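Local coordinates for hypothetical protein (Neisseria meningitidis Z2491, PDB 2F46) that is a putative phosphatase, which probably hydrolyses phosphate esters on a scaffold like that of nonclassical, eukaryotic-like phosphatases, at residues I47-D52 / V105-R110; Q79-R84 / G112-L117; H89-F94 / W119-A124; M128-I133 / N146-L151. One frame throughout, in Å; residues are numbered along the deposited sequence. Where two conformers were deposited one is given.

Contact 1. Residues I47-D52 / V105-R110; sequences ICNRPD and VLAYCR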
loop_
_atom_site.group_PDB
_atom_site.type_symbol
_atom_site.label_atom_id
_atom_site.label_comp_id
_atom_site.label_asym_id
_atom_site.label_seq_id
_atom_site.Cartn_x
_atom_site.Cartn_y
_atom_site.Cartn_z
ATOM N N ILE A 47 -1.488 -5.968 -2.844
ATOM C CA ILE A 47 -0.188 -6.005 -2.178
ATOM C C ILE A 47 -0.421 -5.780 -0.672
ATOM O O ILE A 47 -1.043 -4.784 -0.257
ATOM C CB ILE A 47 0.800 -4.937 -2.658
ATOM C CG1 ILE A 47 1.060 -5.108 -4.160
ATOM C CG2 ILE A 47 2.122 -5.072 -1.921
ATOM C CD1 ILE A 47 1.846 -3.990 -4.832
ATOM N N CYS A 48 0.029 -6.710 0.160
ATOM C CA CYS A 48 -0.005 -6.585 1.584
ATOM C C CYS A 48 1.344 -6.276 2.111
ATOM O O CYS A 48 2.288 -7.071 1.906
ATOM C CB CYS A 48 -0.479 -7.863 2.227
ATOM S SG CYS A 48 -0.399 -7.918 4.001
ATOM N N ASN A 49 1.441 -5.129 2.773
ATOM C CA ASN A 49 2.731 -4.676 3.320
ATOM C C ASN A 49 2.910 -4.868 4.816
ATOM O O ASN A 49 3.753 -4.244 5.434
ATOM C CB ASN A 49 3.040 -3.208 2.919
ATOM C CG ASN A 49 3.250 -3.020 1.433
ATOM O OD1 ASN A 49 2.571 -2.199 0.787
ATOM N ND2 ASN A 49 4.247 -3.724 0.858
ATOM N N ARG A 50 2.047 -5.730 5.373
ATOM C CA ARG A 50 1.950 -5.981 6.806
ATOM C C ARG A 50 2.391 -7.396 7.104
ATOM O O ARG A 50 1.818 -8.331 6.550
ATOM C CB ARG A 50 0.501 -5.800 7.306
ATOM C CG ARG A 50 0.417 -5.682 8.794
ATOM C CD ARG A 50 -1.008 -5.490 9.228
ATOM N NE ARG A 50 -1.008 -5.172 10.624
ATOM C CZ ARG A 50 -2.088 -4.986 11.359
ATOM N NH1 ARG A 50 -3.296 -5.130 10.848
ATOM N NH2 ARG A 50 -1.938 -4.653 12.625
ATOM N N PRO A 51 3.368 -7.567 8.011
ATOM C CA PRO A 51 3.605 -8.935 8.511
ATOM C C PRO A 51 2.339 -9.516 9.142
ATOM O O PRO A 51 1.587 -8.807 9.778
ATOM C CB PRO A 51 4.680 -8.727 9.582
ATOM C CG PRO A 51 5.306 -7.382 9.254
ATOM C CD PRO A 51 4.181 -6.566 8.720
ATOM N N ASP A 52 2.150 -10.830 9.006
ATOM C CA ASP A 52 1.061 -11.503 9.708
ATOM C C ASP A 52 1.342 -11.427 11.217
ATOM O O ASP A 52 2.516 -11.379 11.618
ATOM C CB ASP A 52 0.956 -12.975 9.300
ATOM C CG ASP A 52 0.408 -13.204 7.892
ATOM O OD1 ASP A 52 -0.295 -12.325 7.351
ATOM O OD2 ASP A 52 0.684 -14.302 7.333
ATOM N N VAL A 105 -4.100 -1.548 -8.670
ATOM C CA VAL A 105 -3.465 -2.209 -7.519
ATOM C C VAL A 105 -4.060 -1.610 -6.251
ATOM O O VAL A 105 -4.281 -0.400 -6.196
ATOM C CB VAL A 105 -1.935 -1.992 -7.507
ATOM C CG1 VAL A 105 -1.339 -2.679 -6.306
ATOM C CG2 VAL A 105 -1.270 -2.510 -8.811
ATOM N N LEU A 106 -4.332 -2.441 -5.246
ATOM C CA LEU A 106 -4.636 -1.985 -3.896
ATOM C C LEU A 106 -3.531 -2.499 -2.972
ATOM O O LEU A 106 -3.352 -3.731 -2.850
ATOM C CB LEU A 106 -5.976 -2.548 -3.429
ATOM C CG LEU A 106 -6.399 -2.301 -1.979
ATOM C CD1 LEU A 106 -6.352 -0.902 -1.578
ATOM C CD2 LEU A 106 -7.812 -2.870 -1.805
ATOM N N ALA A 107 -2.862 -1.587 -2.302
ATOM C CA ALA A 107 -1.878 -1.932 -1.272
ATOM C C ALA A 107 -2.426 -1.613 0.099
ATOM O O ALA A 107 -3.088 -0.588 0.285
ATOM C CB ALA A 107 -0.571 -1.223 -1.495
ATOM N N TYR A 108 -2.186 -2.485 1.072
ATOM C CA TYR A 108 -2.649 -2.208 2.437
ATOM C C TYR A 108 -1.617 -2.583 3.517
ATOM O O TYR A 108 -0.702 -3.392 3.268
ATOM C CB TYR A 108 -3.965 -2.922 2.777
ATOM C CG TYR A 108 -3.881 -4.420 3.022
ATOM C CD1 TYR A 108 -3.956 -5.317 1.995
ATOM C CD2 TYR A 108 -3.756 -4.932 4.312
ATOM C CE1 TYR A 108 -3.947 -6.695 2.203
ATOM C CE2 TYR A 108 -3.752 -6.297 4.538
ATOM C CZ TYR A 108 -3.813 -7.187 3.482
ATOM O OH TYR A 108 -3.775 -8.536 3.730
ATOM N N CYS A 109 -1.720 -1.944 4.672
ATOM C CA CYS A 109 -0.993 -2.423 5.818
ATOM C C CYS A 109 -1.993 -2.257 6.946
ATOM O O CYS A 109 -3.206 -2.415 6.758
ATOM C CB CYS A 109 0.370 -1.715 5.988
ATOM S SG CYS A 109 0.420 -0.073 6.742
ATOM N N ARG A 110 -1.516 -1.971 8.134
ATOM C CA ARG A 110 -2.478 -1.746 9.230
ATOM C C ARG A 110 -3.259 -0.458 8.980
ATOM O O ARG A 110 -4.484 -0.394 9.205
ATOM C CB ARG A 110 -1.741 -1.635 10.570
ATOM C CG ARG A 110 -2.696 -1.492 11.756
ATOM C CD ARG A 110 -1.951 -1.408 13.069
ATOM N NE ARG A 110 -2.897 -1.288 14.177
ATOM C CZ ARG A 110 -3.434 -0.152 14.604
ATOM N NH1 ARG A 110 -3.125 1.014 14.039
ATOM N NH2 ARG A 110 -4.291 -0.188 15.622
#

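Contact 2. Residues Q79-R84 / G112-L117; sequences QPVTAR and GTRCSL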
loop_
_atom_site.group_PDB
_atom_site.type_symbol
_atom_site.label_atom_id
_atom_site.label_comp_id
_atom_site.label_asym_id
_atom_site.label_seq_id
_atom_site.Cartn_x
_atom_site.Cartn_y
_atom_site.Cartn_z
ATOM N N GLN A 79 4.295 -8.557 0.809
ATOM C CA GLN A 79 5.551 -7.842 0.848
ATOM C C GLN A 79 5.626 -7.179 2.209
ATOM O O GLN A 79 5.552 -5.951 2.353
ATOM C CB GLN A 79 5.665 -6.833 -0.302
ATOM C CG GLN A 79 7.062 -6.172 -0.294
ATOM C CD GLN A 79 7.179 -4.783 -0.887
ATOM O OE1 GLN A 79 6.195 -4.197 -1.400
ATOM N NE2 GLN A 79 8.390 -4.228 -0.798
ATOM N N PRO A 80 5.780 -7.976 3.263
ATOM C CA PRO A 80 5.741 -7.423 4.592
ATOM C C PRO A 80 6.965 -6.523 4.892
ATOM O O PRO A 80 8.103 -6.847 4.531
ATOM C CB PRO A 80 5.724 -8.670 5.477
ATOM C CG PRO A 80 6.461 -9.635 4.691
ATOM C CD PRO A 80 6.071 -9.422 3.288
ATOM N N VAL A 81 6.688 -5.379 5.516
ATOM C CA VAL A 81 7.711 -4.495 6.054
ATOM C C VAL A 81 7.245 -3.915 7.378
ATOM O O VAL A 81 6.061 -3.987 7.742
ATOM C CB VAL A 81 8.040 -3.344 5.086
ATOM C CG1 VAL A 81 8.429 -3.879 3.688
ATOM C CG2 VAL A 81 6.857 -2.377 4.966
ATOM N N THR A 82 8.154 -3.290 8.110
ATOM C CA THR A 82 7.793 -2.344 9.149
ATOM C C THR A 82 8.263 -0.947 8.739
ATOM O O THR A 82 9.248 -0.800 7.992
ATOM C CB THR A 82 8.357 -2.719 10.531
ATOM O OG1 THR A 82 9.765 -2.590 10.471
ATOM C CG2 THR A 82 7.966 -4.147 10.902
ATOM N N ALA A 83 7.515 0.082 9.132
ATOM C CA ALA A 83 7.865 1.437 8.704
ATOM C C ALA A 83 9.299 1.771 9.063
ATOM O O ALA A 83 10.055 2.364 8.268
ATOM C CB ALA A 83 6.896 2.445 9.265
ATOM N N ARG A 84 9.685 1.358 10.260
ATOM C CA ARG A 84 11.035 1.543 10.781
ATOM C C ARG A 84 12.102 0.928 9.867
ATOM O O ARG A 84 13.144 1.568 9.630
ATOM C CB ARG A 84 11.123 0.911 12.184
ATOM C CG ARG A 84 12.563 0.639 12.669
ATOM C CD ARG A 84 12.643 0.151 14.129
ATOM N NE ARG A 84 13.958 0.450 14.721
ATOM C CZ ARG A 84 14.350 1.667 15.086
ATOM N NH1 ARG A 84 13.543 2.706 14.918
ATOM N NH2 ARG A 84 15.559 1.849 15.611
ATOM N N GLY A 112 -2.135 1.822 6.073
ATOM C CA GLY A 112 -1.752 2.394 4.790
ATOM C C GLY A 112 -0.467 3.204 4.860
ATOM O O GLY A 112 0.056 3.607 3.815
ATOM N N THR A 113 0.090 3.403 6.049
ATOM C CA THR A 113 1.332 4.168 6.212
ATOM C C THR A 113 2.492 3.537 5.451
ATOM O O THR A 113 3.249 4.210 4.765
ATOM C CB THR A 113 1.685 4.302 7.692
ATOM O OG1 THR A 113 0.621 5.055 8.305
ATOM C CG2 THR A 113 2.996 5.034 7.900
ATOM N N ARG A 114 2.648 2.232 5.619
ATOM C CA ARG A 114 3.805 1.587 4.962
ATOM C C ARG A 114 3.715 1.638 3.455
ATOM O O ARG A 114 4.749 1.896 2.791
ATOM C CB ARG A 114 3.971 0.156 5.450
ATOM C CG ARG A 114 4.503 0.088 6.867
ATOM C CD ARG A 114 4.322 -1.320 7.484
ATOM N NE ARG A 114 3.087 -1.377 8.252
ATOM C CZ ARG A 114 2.847 -2.302 9.172
ATOM N NH1 ARG A 114 3.704 -3.273 9.395
ATOM N NH2 ARG A 114 1.738 -2.220 9.893
ATOM N N CYS A 115 2.516 1.431 2.904
ATOM C CA CYS A 115 2.281 1.528 1.464
ATOM C C CYS A 115 2.668 2.931 0.971
ATOM O O CYS A 115 3.409 3.125 -0.008
ATOM C CB CYS A 115 0.828 1.194 1.129
ATOM S SG CYS A 115 0.159 -0.266 2.035
ATOM N N SER A 116 2.178 3.919 1.724
ATOM C CA SER A 116 2.390 5.302 1.346
ATOM C C SER A 116 3.870 5.664 1.419
ATOM O O SER A 116 4.381 6.450 0.614
ATOM C CB SER A 116 1.529 6.220 2.206
ATOM O OG SER A 116 0.154 5.924 2.079
ATOM N N LEU A 117 4.587 5.093 2.374
ATOM C CA LEU A 117 6.033 5.316 2.447
ATOM C C LEU A 117 6.792 4.627 1.316
ATOM O O LEU A 117 7.748 5.197 0.748
ATOM C CB LEU A 117 6.579 4.833 3.763
ATOM C CG LEU A 117 6.310 5.703 4.963
ATOM C CD1 LEU A 117 6.717 5.007 6.213
ATOM C CD2 LEU A 117 7.067 6.999 4.878
#

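Contact 3. Residues H89-F94 / W119-A124; sequences HDVETF and WGFRRA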
loop_
_atom_site.group_PDB
_atom_site.type_symbol
_atom_site.label_atom_id
_atom_site.label_comp_id
_atom_site.label_asym_id
_atom_site.label_seq_id
_atom_site.Cartn_x
_atom_site.Cartn_y
_atom_site.Cartn_z
ATOM N N HIS A 89 15.828 -1.719 -0.894
ATOM C CA HIS A 89 15.370 -2.988 -1.509
ATOM C C HIS A 89 13.830 -3.068 -1.474
ATOM O O HIS A 89 13.202 -3.426 -2.465
ATOM C CB HIS A 89 16.085 -4.259 -0.959
ATOM C CG HIS A 89 15.670 -4.751 0.397
ATOM N ND1 HIS A 89 16.356 -4.403 1.537
ATOM C CD2 HIS A 89 14.791 -5.705 0.780
ATOM C CE1 HIS A 89 15.846 -5.033 2.575
ATOM N NE2 HIS A 89 14.895 -5.838 2.146
ATOM N N ASP A 90 13.245 -2.657 -0.361
ATOM C CA ASP A 90 11.765 -2.655 -0.232
ATOM C C ASP A 90 11.090 -1.684 -1.191
ATOM O O ASP A 90 10.074 -2.005 -1.832
ATOM C CB ASP A 90 11.389 -2.348 1.218
ATOM C CG ASP A 90 12.045 -3.285 2.201
ATOM O OD1 ASP A 90 11.860 -4.516 2.103
ATOM O OD2 ASP A 90 12.752 -2.770 3.080
ATOM N N VAL A 91 11.620 -0.476 -1.284
ATOM C CA VAL A 91 11.058 0.534 -2.133
ATOM C C VAL A 91 11.039 0.089 -3.607
ATOM O O VAL A 91 10.044 0.219 -4.322
ATOM C CB VAL A 91 11.873 1.863 -1.999
ATOM C CG1 VAL A 91 11.412 2.897 -2.987
ATOM C CG2 VAL A 91 11.716 2.375 -0.521
ATOM N N GLU A 92 12.166 -0.411 -4.088
ATOM C CA GLU A 92 12.196 -0.832 -5.491
ATOM C C GLU A 92 11.399 -2.136 -5.711
ATOM O O GLU A 92 10.810 -2.294 -6.767
ATOM C CB GLU A 92 13.632 -0.907 -5.998
ATOM C CG GLU A 92 14.321 0.428 -5.992
ATOM C CD GLU A 92 13.639 1.434 -6.865
ATOM O OE1 GLU A 92 13.483 1.158 -8.053
ATOM O OE2 GLU A 92 13.238 2.492 -6.385
ATOM N N THR A 93 11.325 -3.034 -4.731
ATOM C CA THR A 93 10.424 -4.189 -4.870
ATOM C C THR A 93 8.948 -3.753 -5.021
ATOM O O THR A 93 8.234 -4.250 -5.884
ATOM C CB THR A 93 10.570 -5.157 -3.728
ATOM O OG1 THR A 93 11.841 -5.846 -3.826
ATOM C CG2 THR A 93 9.465 -6.200 -3.706
ATOM N N PHE A 94 8.528 -2.745 -4.260
ATOM C CA PHE A 94 7.146 -2.246 -4.404
ATOM C C PHE A 94 6.940 -1.648 -5.787
ATOM O O PHE A 94 5.964 -1.909 -6.462
ATOM C CB PHE A 94 6.920 -1.228 -3.286
ATOM C CG PHE A 94 5.484 -0.749 -3.135
ATOM C CD1 PHE A 94 4.525 -1.532 -2.540
ATOM C CD2 PHE A 94 5.154 0.541 -3.557
ATOM C CE1 PHE A 94 3.233 -1.042 -2.368
ATOM C CE2 PHE A 94 3.859 1.022 -3.379
ATOM C CZ PHE A 94 2.913 0.218 -2.808
ATOM N N TRP A 119 5.713 4.003 -1.650
ATOM C CA TRP A 119 5.388 4.884 -2.783
ATOM C C TRP A 119 6.187 6.161 -2.665
ATOM O O TRP A 119 6.902 6.578 -3.593
ATOM C CB TRP A 119 3.892 5.182 -2.799
ATOM C CG TRP A 119 3.449 6.139 -3.805
ATOM C CD1 TRP A 119 3.088 5.861 -5.086
ATOM C CD2 TRP A 119 3.253 7.526 -3.614
ATOM N NE1 TRP A 119 2.739 7.033 -5.731
ATOM C CE2 TRP A 119 2.827 8.067 -4.842
ATOM C CE3 TRP A 119 3.433 8.380 -2.517
ATOM C CZ2 TRP A 119 2.542 9.408 -5.003
ATOM C CZ3 TRP A 119 3.131 9.721 -2.676
ATOM C CH2 TRP A 119 2.731 10.223 -3.916
ATOM N N GLY A 120 6.146 6.767 -1.491
ATOM C CA GLY A 120 6.715 8.111 -1.295
ATOM C C GLY A 120 8.223 8.161 -1.380
ATOM O O GLY A 120 8.770 9.119 -1.903
ATOM N N PHE A 121 8.942 7.183 -0.864
ATOM C CA PHE A 121 10.407 7.128 -1.000
ATOM C C PHE A 121 10.836 7.087 -2.476
ATOM O O PHE A 121 11.886 7.664 -2.856
ATOM C CB PHE A 121 10.976 5.910 -0.274
ATOM C CG PHE A 121 11.049 6.055 1.201
ATOM C CD1 PHE A 121 11.611 7.147 1.776
ATOM C CD2 PHE A 121 10.548 5.050 2.033
ATOM C CE1 PHE A 121 11.671 7.242 3.158
ATOM C CE2 PHE A 121 10.628 5.147 3.394
ATOM C CZ PHE A 121 11.145 6.210 3.954
ATOM N N ARG A 122 10.043 6.405 -3.282
ATOM C CA ARG A 122 10.323 6.304 -4.727
ATOM C C ARG A 122 10.092 7.644 -5.413
ATOM O O ARG A 122 10.943 8.069 -6.236
ATOM C CB ARG A 122 9.487 5.189 -5.343
ATOM C CG ARG A 122 9.630 5.000 -6.820
ATOM C CD ARG A 122 11.045 4.673 -7.221
ATOM N NE ARG A 122 11.276 5.188 -8.561
ATOM C CZ ARG A 122 12.468 5.325 -9.127
ATOM N NH1 ARG A 122 13.573 4.944 -8.497
ATOM N NH2 ARG A 122 12.545 5.825 -10.353
ATOM N N ARG A 123 8.998 8.329 -5.071
ATOM C CA ARG A 123 8.682 9.679 -5.585
ATOM C C ARG A 123 9.794 10.643 -5.199
ATOM O O ARG A 123 10.162 11.523 -6.007
ATOM C CB ARG A 123 7.341 10.195 -5.049
ATOM C CG ARG A 123 6.123 9.338 -5.314
ATOM C CD ARG A 123 5.648 9.319 -6.760
ATOM N NE ARG A 123 6.446 8.506 -7.664
ATOM C CZ ARG A 123 6.480 7.170 -7.689
ATOM N NH1 ARG A 123 5.782 6.433 -6.831
ATOM N NH2 ARG A 123 7.247 6.550 -8.586
ATOM N N ALA A 124 10.317 10.537 -3.977
ATOM C CA ALA A 124 11.406 11.401 -3.525
ATOM C C ALA A 124 12.625 11.216 -4.418
ATOM O O ALA A 124 13.218 12.206 -4.881
ATOM C CB ALA A 124 11.753 11.166 -2.064
#

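Contact 4. Residues M128-I133 / N146-L151; sequences MPVDEI and NFRERL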
loop_
_atom_site.group_PDB
_atom_site.type_symbol
_atom_site.label_atom_id
_atom_site.label_comp_id
_atom_site.label_asym_id
_atom_site.label_seq_id
_atom_site.Cartn_x
_atom_site.Cartn_y
_atom_site.Cartn_z
HETATM N N MSE A 128 10.134 14.299 -6.682
HETATM C CA MSE A 128 8.940 14.929 -6.173
HETATM C C MSE A 128 9.272 15.672 -4.861
HETATM O O MSE A 128 9.927 15.108 -3.970
HETATM C CB MSE A 128 7.854 13.903 -5.887
HETATM C CG MSE A 128 6.536 14.527 -5.615
HETATM SE SE MSE A 128 5.071 13.311 -5.344
HETATM C CE MSE A 128 4.582 13.046 -7.305
ATOM N N PRO A 129 8.838 16.945 -4.745
ATOM C CA PRO A 129 9.161 17.611 -3.491
ATOM C C PRO A 129 8.460 16.937 -2.310
ATOM O O PRO A 129 7.328 16.483 -2.437
ATOM C CB PRO A 129 8.634 19.056 -3.683
ATOM C CG PRO A 129 8.354 19.204 -5.137
ATOM C CD PRO A 129 8.119 17.820 -5.684
ATOM N N VAL A 130 9.105 16.988 -1.167
ATOM C CA VAL A 130 8.632 16.253 0.011
ATOM C C VAL A 130 7.247 16.727 0.429
ATOM O O VAL A 130 6.388 15.931 0.804
ATOM C CB VAL A 130 9.620 16.373 1.146
ATOM C CG1 VAL A 130 9.062 15.780 2.428
ATOM C CG2 VAL A 130 10.914 15.698 0.769
ATOM N N ASP A 131 7.008 18.043 0.379
ATOM C CA ASP A 131 5.690 18.547 0.723
ATOM C C ASP A 131 4.572 18.005 -0.155
ATOM O O ASP A 131 3.446 17.810 0.322
ATOM C CB ASP A 131 5.656 20.102 0.655
ATOM C CG ASP A 131 6.267 20.771 1.873
ATOM O OD1 ASP A 131 6.472 20.118 2.911
ATOM O OD2 ASP A 131 6.509 21.990 1.786
ATOM N N GLU A 132 4.890 17.800 -1.430
ATOM C CA GLU A 132 3.948 17.212 -2.392
ATOM C C GLU A 132 3.706 15.738 -2.082
ATOM O O GLU A 132 2.578 15.297 -2.101
ATOM C CB GLU A 132 4.424 17.398 -3.836
ATOM C CG GLU A 132 3.472 16.860 -4.900
ATOM C CD GLU A 132 2.170 17.658 -5.041
ATOM O OE1 GLU A 132 1.945 18.664 -4.303
ATOM O OE2 GLU A 132 1.355 17.277 -5.910
ATOM N N ILE A 133 4.765 15.012 -1.763
ATOM C CA ILE A 133 4.618 13.587 -1.318
ATOM C C ILE A 133 3.615 13.532 -0.155
ATOM O O ILE A 133 2.634 12.771 -0.138
ATOM C CB ILE A 133 5.971 12.992 -0.921
ATOM C CG1 ILE A 133 6.919 12.995 -2.117
ATOM C CG2 ILE A 133 5.804 11.557 -0.393
ATOM C CD1 ILE A 133 8.338 12.639 -1.799
ATOM N N ASN A 146 5.363 12.701 10.162
ATOM C CA ASN A 146 6.399 12.169 11.060
ATOM C C ASN A 146 7.552 11.483 10.333
ATOM O O ASN A 146 8.489 11.053 10.989
ATOM C CB ASN A 146 5.814 11.218 12.102
ATOM C CG ASN A 146 4.896 11.912 13.085
ATOM O OD1 ASN A 146 5.136 13.039 13.454
ATOM N ND2 ASN A 146 3.867 11.218 13.517
ATOM N N PHE A 147 7.468 11.364 8.998
ATOM C CA PHE A 147 8.523 10.773 8.177
ATOM C C PHE A 147 9.174 11.780 7.259
ATOM O O PHE A 147 9.943 11.398 6.376
ATOM C CB PHE A 147 7.943 9.611 7.354
ATOM C CG PHE A 147 7.359 8.536 8.198
ATOM C CD1 PHE A 147 8.157 7.574 8.781
ATOM C CD2 PHE A 147 6.000 8.523 8.472
ATOM C CE1 PHE A 147 7.614 6.576 9.572
ATOM C CE2 PHE A 147 5.468 7.510 9.243
ATOM C CZ PHE A 147 6.279 6.579 9.833
ATOM N N ARG A 148 8.907 13.061 7.491
ATOM C CA ARG A 148 9.437 14.109 6.620
ATOM C C ARG A 148 10.954 14.017 6.404
ATOM O O ARG A 148 11.425 14.099 5.264
ATOM C CB ARG A 148 9.085 15.481 7.173
ATOM C CG ARG A 148 9.695 16.605 6.363
ATOM C CD ARG A 148 9.315 17.922 6.952
ATOM N NE ARG A 148 7.897 18.134 6.751
ATOM C CZ ARG A 148 7.363 18.512 5.590
ATOM N NH1 ARG A 148 8.141 18.751 4.535
ATOM N NH2 ARG A 148 6.048 18.674 5.480
ATOM N N GLU A 149 11.694 13.814 7.486
ATOM C CA GLU A 149 13.162 13.775 7.400
ATOM C C GLU A 149 13.665 12.612 6.549
ATOM O O GLU A 149 14.569 12.783 5.715
ATOM C CB GLU A 149 13.766 13.707 8.794
ATOM C CG GLU A 149 13.584 14.983 9.582
ATOM C CD GLU A 149 13.911 14.836 11.064
ATOM O OE1 GLU A 149 14.625 13.874 11.451
ATOM O OE2 GLU A 149 13.447 15.699 11.846
ATOM N N ARG A 150 13.079 11.423 6.736
ATOM C CA ARG A 150 13.472 10.263 5.939
ATOM C C ARG A 150 13.097 10.461 4.493
ATOM O O ARG A 150 13.815 10.037 3.575
ATOM C CB ARG A 150 12.818 8.984 6.488
ATOM C CG ARG A 150 13.392 8.571 7.813
ATOM C CD ARG A 150 12.658 7.362 8.364
ATOM N NE ARG A 150 12.848 6.172 7.540
ATOM C CZ ARG A 150 12.130 5.055 7.681
ATOM N NH1 ARG A 150 11.193 4.982 8.610
ATOM N NH2 ARG A 150 12.372 4.012 6.884
ATOM N N LEU A 151 11.949 11.092 4.252
ATOM C CA LEU A 151 11.566 11.329 2.872
ATOM C C LEU A 151 12.582 12.251 2.183
ATOM O O LEU A 151 12.991 12.016 1.035
ATOM C CB LEU A 151 10.155 11.883 2.788
ATOM C CG LEU A 151 9.053 10.849 3.079
ATOM C CD1 LEU A 151 7.751 11.538 3.327
ATOM C CD2 LEU A 151 8.899 9.848 1.942
#

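Contact 1. Residues I47-D52 / V105-R110
Two parallel neighbours in the middle of the mixed sheet, strands 45-48 and 105-108, pair here and run on into C-terminal loops. I47 N gives its hydrogen to L106 O (2.9 Å), Y108 N returns one to I47 O nearly along the C=O axis, and N49 N extends the pairing past the strand end to Y108 O (2.8 Å, N-H...O 172°). On one face, I47 CB rests on A107 CB and I47 CD1 reaches V105 CG1 at 3.7 Å, under helix 88-99. On the other, the Y108 ring, its CG in the crowded position between backbone N and carbonyl carbon (chi1 74°), lies over C48: C48 CA sits 4.3 Å from the ring centroid in a CH-pi contact. C48 SG lies oblique to the ring, 4.1 Å from its centroid, a sulfur-aromatic contact, and 3.4 Å from Y108 OH. Beyond the strands, R50 and R110 extend side by side, R110 CB over the R50 guanidinium face and the two planes nearly perpendicular. R50 NH2 and R110 NE, 3.8 Å apart, share E55, while R50 NE pairs with E54. The two acids probably offset like-charge repulsion beside C109, placed as the cysteine of cysteine-dependent phosphatases.

Contact 2. Residues Q79-R84 / G112-L117
R114, in the first turn of helix 113-125, reaches across to the loop that follows strand 75-78 and takes hold of it at V81. Its CG lies anti to the carbonyl carbon (chi1 -73°) and the chain then turns sharply at chi3 (-95°), which brings NH1 to V81 O. NH1 of R114 meets V81 O at 3.0 Å, with the acceptor in the guanidinium plane and the donor in the carbonyl plane, well directed from both ends. The same NH1 also pairs with E54, giving this charged end an acidic partner. The methylenes are gripped as well: V81 holds CG2 in the crowded place between N and the carbonyl carbon, and R114 CD packs on V81 CG2 at 3.7 Å, the two side chains sliding past one another in opposite directions. Further along, A83 CB touches R114 CG (4.1 Å) and L117 CD1 (4.0 Å). At the N-cap, G112 has a positive phi (96°), and its O accepts from both S116 N and S116 OG, the hydroxyl at 2.9 Å from above the carbonyl plane. This strand-loop-helix recalls the phosphate-binding loop of cysteine phosphatases, but C109 and R114 stand one residue closer than in CX5R, consistent with a nonclassical enzyme. V81 backs onto D90 of helix 88-99, A83 O accepts from R150 NH1 of helix 148-153, and C115 leans on I26 of strand 24-27.

Contact 3. Residues H89-F94 / W119-A124
V91 turns CG1 anti to its backbone N (chi1 174°), which splits its two methyls between two residues of the facing helix: CG2 meets F121 CB at 3.6 Å, and CG1 meets R122 CB at 3.8 Å. F121, with CG anti to the carbonyl carbon, sends its ring away from the interface, so that its CB and CD2 meet V91 CG2. R122 leaves with CG anti to N and bends at chi2 (60°), while E92 folds back at its own chi2 (-61°). The bends bring R122 NH1 to E92 OE2 at 3.3 Å, a long salt bridge in which the donor stands above the carboxylate plane and the two flat groups are 67° apart; R122 CD lies against the same oxygen. Both charges are shared, E92 OE1 with R95 and R122 NE with E126. This is a near-perpendicular packing of helices 88-99 and 113-125, their local axes 8.9 Å apart. Helix 88-99 forms the link of a beta-alpha-beta crossover from strand 75-78 to strand 105-108, and helix 113-125 follows directly after the latter. At the buried end, F94 lays CE2 obliquely beside the backbone of W119, 3.9 Å from W119 N. The W119 indole leads off from the interface: R123 CG of its own helix sits over the middle of one ring face, and NE1 bonds to D21.

Contact 4. Residues M128-I133 / N146-L151
The first turns of helices 130-139 and 148-153 meet here, with an apolar side facing inward and a charged side facing solvent. The packed part is built on V130, L151 and I133. V130 has CG1 anti to its backbone N (chi1 172°) and directs that methyl at L151 CB, 4.1 Å away. L151, with CG anti to the carbonyl carbon, reaches tip to tip for I133: L151 CD1 and I133 CG2 stand 4.2 Å apart, a loose van der Waals touch between two buried side chains. On the outer side, D131 springs from a CB that points away, yet its carboxylate swings back to R148. The arginine starts extended, with CG anti to N, and bends at chi3 (-69°), laying its end across V130, where NH1 comes within 3.8 Å of V130 CG1. From there it grips the single oxygen D131 OD1 end-on with two nitrogens, NH1 at 2.7 Å and NH2 at 3.0 Å, both with the oxygen close to the guanidinium plane; the carboxylate is turned 77° to it. NH2 meets OD1 nearly along its C-O axis, whereas NH1 comes from above the carboxylate plane. NH2 also pairs with E145, so two carboxylates probably share the charge; D131, in the first turn of helix 130-139, sits at the helix end that favours an acid. P129 and F147 stand at the two N-cap positions. Behind the contact lies helix 113-125, with A124 against I133 and T113 and L117 against F147, while I134 of helix 130-139 backs both R148 and L151.

Overall arrangement
After the N-terminal strands 18-21 and 24-27 and helix 35-41, the chain enters strand 45-48, and contact 1 closes the 52 residues up to strand 105-108. Contacts 2 and 3 start inside that span, at 79-84 and 89-94, and finish beyond it on helix 113-125, so all three cross one another along the chain. They join the central sheet, the loop after strand 75-78, helix 88-99 and helix 113-125 into one unit. Contact 4 follows in series, closing the 12 residues that hold the rest of helix 130-139 and the turn before helix 148-153. It meets contact 3 through R123 and M128, and contact 2 through A83 and R150, but stays about 9 Å from contact 1 at the nearest atoms.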